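Local coordinates for protein cytosine-specific methyltransferase (Escherichia coli O157:H7 EDL933, PDB 3G7U) that probably methylates carbon 5 of cytosine in DNA, taking the methyl group from S-adenosyl-L-methionine, at residues A[13-18]-A[349-354]; A[17-22]-A[358-363]. All coordinates share one frame; numbering follows the deposited sequence.

Interaction 1: A[13-18]-A[349-354]; sequences GGLSLG and NSVSPI
The CA atoms of Gly-18 and Pro-353 lie 4.8 Å apart, where the start of helix 14-22 packs on the start of helix 353-367 and the loop before it. Glycine suits position 14 because a beta carbon there would run into Val-351 O; instead Gly-14 CA lies 3.5 Å from Val-351 O in a CA-H...O contact. Leu-17 crosses Pro-353 obliquely, its chi2 (53°) placing CD2 at 3.7 Å from Pro-353 CB. Leu-15 CD1 meets Val-351 CG2 at 4.3 Å; branched apolar residues suit this buried site, where both also touch Ala-356. GGLSLG belongs to the glycine-rich first conserved motif of C5-cytosine methyltransferases and NSVSPI to the tenth; in this family the two help form the cofactor pocket. Two waters satisfy N-H groups of the first turn. One accepts from Gly-14 N and donates to Ser-350 OG at 2.8 Å, a hydroxyl also bonded to Gln-346 O; the other accepts from both Leu-15 N and Val-351 N. Ser-352 is the N-cap of the second helix: its OG accepts from Ile-354 N at 3.2 Å and also pairs with Gln-328 O. Pro-353, with no N-H to satisfy, fits the first helical position.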
loop_
_atom_site.group_PDB
_atom_site.type_symbol
_atom_site.label_atom_id
_atom_site.label_comp_id
_atom_site.label_asym_id
_atom_site.label_seq_id
_atom_site.Cartn_x
_atom_site.Cartn_y
_atom_site.Cartn_z
ATOM N N GLY A 13 0.387 2.428 -5.589
ATOM C CA GLY A 13 -0.916 1.789 -5.699
ATOM C C GLY A 13 -1.206 0.644 -4.741
ATOM O O GLY A 13 -1.940 -0.280 -5.095
ATOM N N GLY A 14 -0.630 0.680 -3.545
ATOM C CA GLY A 14 -1.039 -0.275 -2.493
ATOM C C GLY A 14 -2.562 -0.216 -2.224
ATOM O O GLY A 14 -3.232 -1.242 -2.228
ATOM N N LEU A 15 -3.092 0.985 -1.985
ATOM C CA LEU A 15 -4.519 1.134 -1.681
ATOM C C LEU A 15 -5.328 0.877 -2.946
ATOM O O LEU A 15 -6.400 0.300 -2.877
ATOM C CB LEU A 15 -4.776 2.555 -1.157
ATOM C CG LEU A 15 -6.147 2.826 -0.583
ATOM C CD1 LEU A 15 -6.270 2.063 0.790
ATOM C CD2 LEU A 15 -6.270 4.334 -0.346
ATOM N N SER A 16 -4.789 1.278 -4.101
ATOM C CA SER A 16 -5.422 1.003 -5.408
ATOM C C SER A 16 -5.602 -0.488 -5.647
ATOM O O SER A 16 -6.661 -0.952 -6.128
ATOM C CB SER A 16 -4.585 1.540 -6.565
ATOM O OG SER A 16 -4.743 2.938 -6.690
ATOM N N LEU A 17 -4.573 -1.258 -5.322
ATOM C CA LEU A 17 -4.645 -2.729 -5.554
ATOM C C LEU A 17 -5.686 -3.326 -4.607
ATOM O O LEU A 17 -6.448 -4.215 -4.982
ATOM C CB LEU A 17 -3.282 -3.383 -5.320
ATOM C CG LEU A 17 -3.278 -4.916 -5.446
ATOM C CD1 LEU A 17 -3.904 -5.350 -6.810
ATOM C CD2 LEU A 17 -1.847 -5.452 -5.269
ATOM N N GLY A 18 -5.711 -2.829 -3.376
ATOM C CA GLY A 18 -6.767 -3.218 -2.427
ATOM C C GLY A 18 -8.152 -2.924 -2.996
ATOM O O GLY A 18 -9.034 -3.781 -2.942
ATOM N N ASN A 349 6.238 3.453 1.680
ATOM C CA ASN A 349 5.155 4.448 1.587
ATOM C C ASN A 349 3.749 3.913 1.286
ATOM O O ASN A 349 2.801 4.704 1.128
ATOM C CB ASN A 349 5.492 5.459 0.478
ATOM C CG ASN A 349 6.596 6.424 0.878
ATOM O OD1 ASN A 349 6.865 6.617 2.061
ATOM N ND2 ASN A 349 7.251 7.033 -0.119
ATOM N N SER A 350 3.600 2.604 1.157
ATOM C CA SER A 350 2.333 2.040 0.738
ATOM C C SER A 350 1.537 1.486 1.904
ATOM O O SER A 350 2.108 1.007 2.889
ATOM C CB SER A 350 2.562 0.920 -0.284
ATOM O OG SER A 350 3.060 1.464 -1.492
ATOM N N VAL A 351 0.213 1.537 1.770
ATOM C CA VAL A 351 -0.668 0.722 2.575
ATOM C C VAL A 351 -0.447 -0.697 2.086
ATOM O O VAL A 351 -0.313 -0.903 0.872
ATOM C CB VAL A 351 -2.154 1.066 2.311
ATOM C CG1 VAL A 351 -3.086 0.212 3.193
ATOM C CG2 VAL A 351 -2.398 2.491 2.574
ATOM N N SER A 352 -0.452 -1.679 2.989
ATOM C CA SER A 352 -0.450 -3.110 2.547
ATOM C C SER A 352 -1.658 -3.413 1.673
ATOM O O SER A 352 -2.789 -3.120 2.103
ATOM C CB SER A 352 -0.544 -4.057 3.748
ATOM O OG SER A 352 -0.663 -5.368 3.227
ATOM N N PRO A 353 -1.451 -3.983 0.472
ATOM C CA PRO A 353 -2.606 -4.369 -0.344
ATOM C C PRO A 353 -3.555 -5.376 0.323
ATOM O O PRO A 353 -4.736 -5.435 -0.012
ATOM C CB PRO A 353 -1.982 -5.001 -1.581
ATOM C CG PRO A 353 -0.693 -4.306 -1.741
ATOM C CD PRO A 353 -0.187 -4.081 -0.287
ATOM N N ILE A 354 -3.016 -6.209 1.202
ATOM C CA ILE A 354 -3.843 -7.215 1.879
ATOM C C ILE A 354 -4.827 -6.538 2.860
ATOM O O ILE A 354 -6.018 -6.848 2.849
ATOM C CB ILE A 354 -2.926 -8.216 2.598
ATOM C CG1 ILE A 354 -2.132 -9.002 1.560
ATOM C CG2 ILE A 354 -3.764 -9.109 3.562
ATOM C CD1 ILE A 354 -1.087 -9.999 2.211
HETATM O O HOH W 1 1.009 3.051 -2.601
HETATM O O HOH W 2 -0.997 2.884 -0.570
#

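Interaction 2: A[17-22]-A[358-363]; sequences LGAARA and YILKGL
Ala-22 and Lys-361 bring their CA atoms to 4.4 Å where helix segments 17-22 and 358-363 pack side by side, with axes 8.0 Å apart at closest approach and a signed crossing angle of -45°. Small residues permit this closeness. The methyl of Ala-22 points at the other helix and rests on its backbone, with CB 3.4 Å from Lys-361 N, while beside it Leu-360 CB touches the same methyl at 3.9 Å. Leu-360 then reaches farther back along the first helix: its CD1 lies 3.6 Å from Ala-19 N and also meets Ala-19 CB and, at 4.0 Å, the carbonyl carbon C of Gly-18. Leu-360 also packs on Leu-116 of strand 114-119. Lys-361 runs along the border of the contact. Its chain bends at chi2 (60°), which sets CD against Ala-22 O, and the extended remainder carries the ammonium group to a hydrogen bond from NZ to Ala-22 O of 3.1 Å. The donor approaches from above the carbonyl plane, 56° out of it. A water that accepts from Lys-361 NZ and donates to Arg-21 O adds a second link, so the cation probably gains from two neighbouring carbonyls of helix 14-22. The two helices flank the central sheet of a Rossmann-like fold, and the return of the C-terminal helix, which carries the tenth conserved motif, to the helix at the first motif is characteristic of the C5-cytosine methyltransferase family.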
loop_
_atom_site.group_PDB
_atom_site.type_symbol
_atom_site.label_atom_id
_atom_site.label_comp_id
_atom_site.label_asym_id
_atom_site.label_seq_id
_atom_site.Cartn_x
_atom_site.Cartn_y
_atom_site.Cartn_z
ATOM N N LEU A 17 -4.573 -1.258 -5.322
ATOM C CA LEU A 17 -4.645 -2.729 -5.554
ATOM C C LEU A 17 -5.686 -3.326 -4.607
ATOM O O LEU A 17 -6.448 -4.215 -4.982
ATOM C CB LEU A 17 -3.282 -3.383 -5.320
ATOM C CG LEU A 17 -3.278 -4.916 -5.446
ATOM C CD1 LEU A 17 -3.904 -5.350 -6.810
ATOM C CD2 LEU A 17 -1.847 -5.452 -5.269
ATOM N N GLY A 18 -5.711 -2.829 -3.376
ATOM C CA GLY A 18 -6.767 -3.218 -2.427
ATOM C C GLY A 18 -8.152 -2.924 -2.996
ATOM O O GLY A 18 -9.034 -3.781 -2.942
ATOM N N ALA A 19 -8.333 -1.729 -3.574
ATOM C CA ALA A 19 -9.631 -1.358 -4.127
ATOM C C ALA A 19 -10.002 -2.278 -5.269
ATOM O O ALA A 19 -11.145 -2.779 -5.338
ATOM C CB ALA A 19 -9.608 0.115 -4.603
ATOM N N ALA A 20 -9.059 -2.516 -6.167
ATOM C CA ALA A 20 -9.316 -3.288 -7.383
ATOM C C ALA A 20 -9.653 -4.745 -7.041
ATOM O O ALA A 20 -10.566 -5.352 -7.624
ATOM C CB ALA A 20 -8.095 -3.214 -8.346
ATOM N N ARG A 21 -8.928 -5.297 -6.078
ATOM C CA ARG A 21 -9.192 -6.687 -5.652
ATOM C C ARG A 21 -10.575 -6.808 -4.932
ATOM O O ARG A 21 -11.273 -7.819 -5.069
ATOM C CB ARG A 21 -8.057 -7.219 -4.776
ATOM C CG ARG A 21 -6.810 -7.618 -5.538
ATOM C CD ARG A 21 -5.793 -8.223 -4.587
ATOM N NE ARG A 21 -4.881 -9.108 -5.281
ATOM C CZ ARG A 21 -3.735 -9.566 -4.785
ATOM N NH1 ARG A 21 -3.344 -9.183 -3.578
ATOM N NH2 ARG A 21 -2.989 -10.410 -5.505
ATOM N N ALA A 22 -10.985 -5.752 -4.242
ATOM C CA ALA A 22 -12.270 -5.680 -3.563
ATOM C C ALA A 22 -13.430 -5.508 -4.530
ATOM O O ALA A 22 -14.571 -5.634 -4.110
ATOM C CB ALA A 22 -12.289 -4.528 -2.539
ATOM N N TYR A 358 -9.064 -6.013 2.364
ATOM C CA TYR A 358 -10.023 -6.431 3.369
ATOM C C TYR A 358 -11.017 -5.346 3.723
ATOM O O TYR A 358 -12.221 -5.613 3.702
ATOM C CB TYR A 358 -9.337 -6.966 4.622
ATOM C CG TYR A 358 -10.212 -7.978 5.355
ATOM C CD1 TYR A 358 -10.104 -9.346 5.077
ATOM C CD2 TYR A 358 -11.156 -7.569 6.297
ATOM C CE1 TYR A 358 -10.903 -10.288 5.723
ATOM C CE2 TYR A 358 -11.964 -8.508 6.950
ATOM C CZ TYR A 358 -11.824 -9.868 6.655
ATOM O OH TYR A 358 -12.605 -10.826 7.291
ATOM N N ILE A 359 -10.499 -4.161 4.066
ATOM C CA ILE A 359 -11.302 -2.997 4.444
ATOM C C ILE A 359 -12.208 -2.538 3.301
ATOM O O ILE A 359 -13.401 -2.311 3.514
ATOM C CB ILE A 359 -10.413 -1.820 4.911
ATOM C CG1 ILE A 359 -9.503 -2.234 6.088
ATOM C CG2 ILE A 359 -11.245 -0.575 5.238
ATOM C CD1 ILE A 359 -10.231 -2.796 7.338
ATOM N N LEU A 360 -11.630 -2.399 2.102
ATOM C CA LEU A 360 -12.405 -1.957 0.938
ATOM C C LEU A 360 -13.473 -2.985 0.508
ATOM O O LEU A 360 -14.511 -2.586 -0.011
ATOM C CB LEU A 360 -11.446 -1.545 -0.206
ATOM C CG LEU A 360 -10.845 -0.134 0.040
ATOM C CD1 LEU A 360 -9.533 0.047 -0.742
ATOM C CD2 LEU A 360 -11.864 0.983 -0.347
ATOM N N LYS A 361 -13.243 -4.292 0.721
ATOM C CA LYS A 361 -14.264 -5.314 0.351
ATOM C C LYS A 361 -15.514 -5.169 1.231
ATOM O O LYS A 361 -16.631 -5.410 0.764
ATOM C CB LYS A 361 -13.715 -6.766 0.417
ATOM C CG LYS A 361 -14.672 -7.878 -0.134
ATOM C CD LYS A 361 -15.014 -7.628 -1.607
ATOM C CE LYS A 361 -15.805 -8.736 -2.318
ATOM N NZ LYS A 361 -15.966 -8.342 -3.796
ATOM N N GLY A 362 -15.308 -4.750 2.473
ATOM C CA GLY A 362 -16.383 -4.437 3.401
ATOM C C GLY A 362 -17.266 -3.344 2.831
ATOM O O GLY A 362 -18.491 -3.485 2.798
ATOM N N LEU A 363 -16.647 -2.271 2.343
ATOM C CA LEU A 363 -17.375 -1.178 1.704
ATOM C C LEU A 363 -18.057 -1.601 0.410
ATOM O O LEU A 363 -19.172 -1.165 0.160
ATOM C CB LEU A 363 -16.469 0.029 1.443
ATOM C CG LEU A 363 -16.141 0.821 2.697
ATOM C CD1 LEU A 363 -14.798 1.520 2.599
ATOM C CD2 LEU A 363 -17.272 1.803 2.956
HETATM O O HOH W 3 -13.387 -9.485 -4.321
#

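Overall arrangement
Interactions 1 and 2 are successive parts of one interface between helix 14-22 and helix 353-367 with the loop that leads into it, their centres about 10 Å apart. The segments share Leu-17 and Gly-18; Gly-18 touches both partners, whereas Leu-17 packs only in interaction 1. Leu-15 O touches Leu-360 CD1 between them. Both helices run from interaction 1 toward interaction 2: the first joins their beginnings near the centre of the chain, the second lies about 12 Å from that centre. More than 330 residues separate the partners in sequence, including most of the seven-stranded mixed sheet. The interface thus brings N-terminal and C-terminal parts of the chain together, as in other C5-methyltransferases, to complete the catalytic domain.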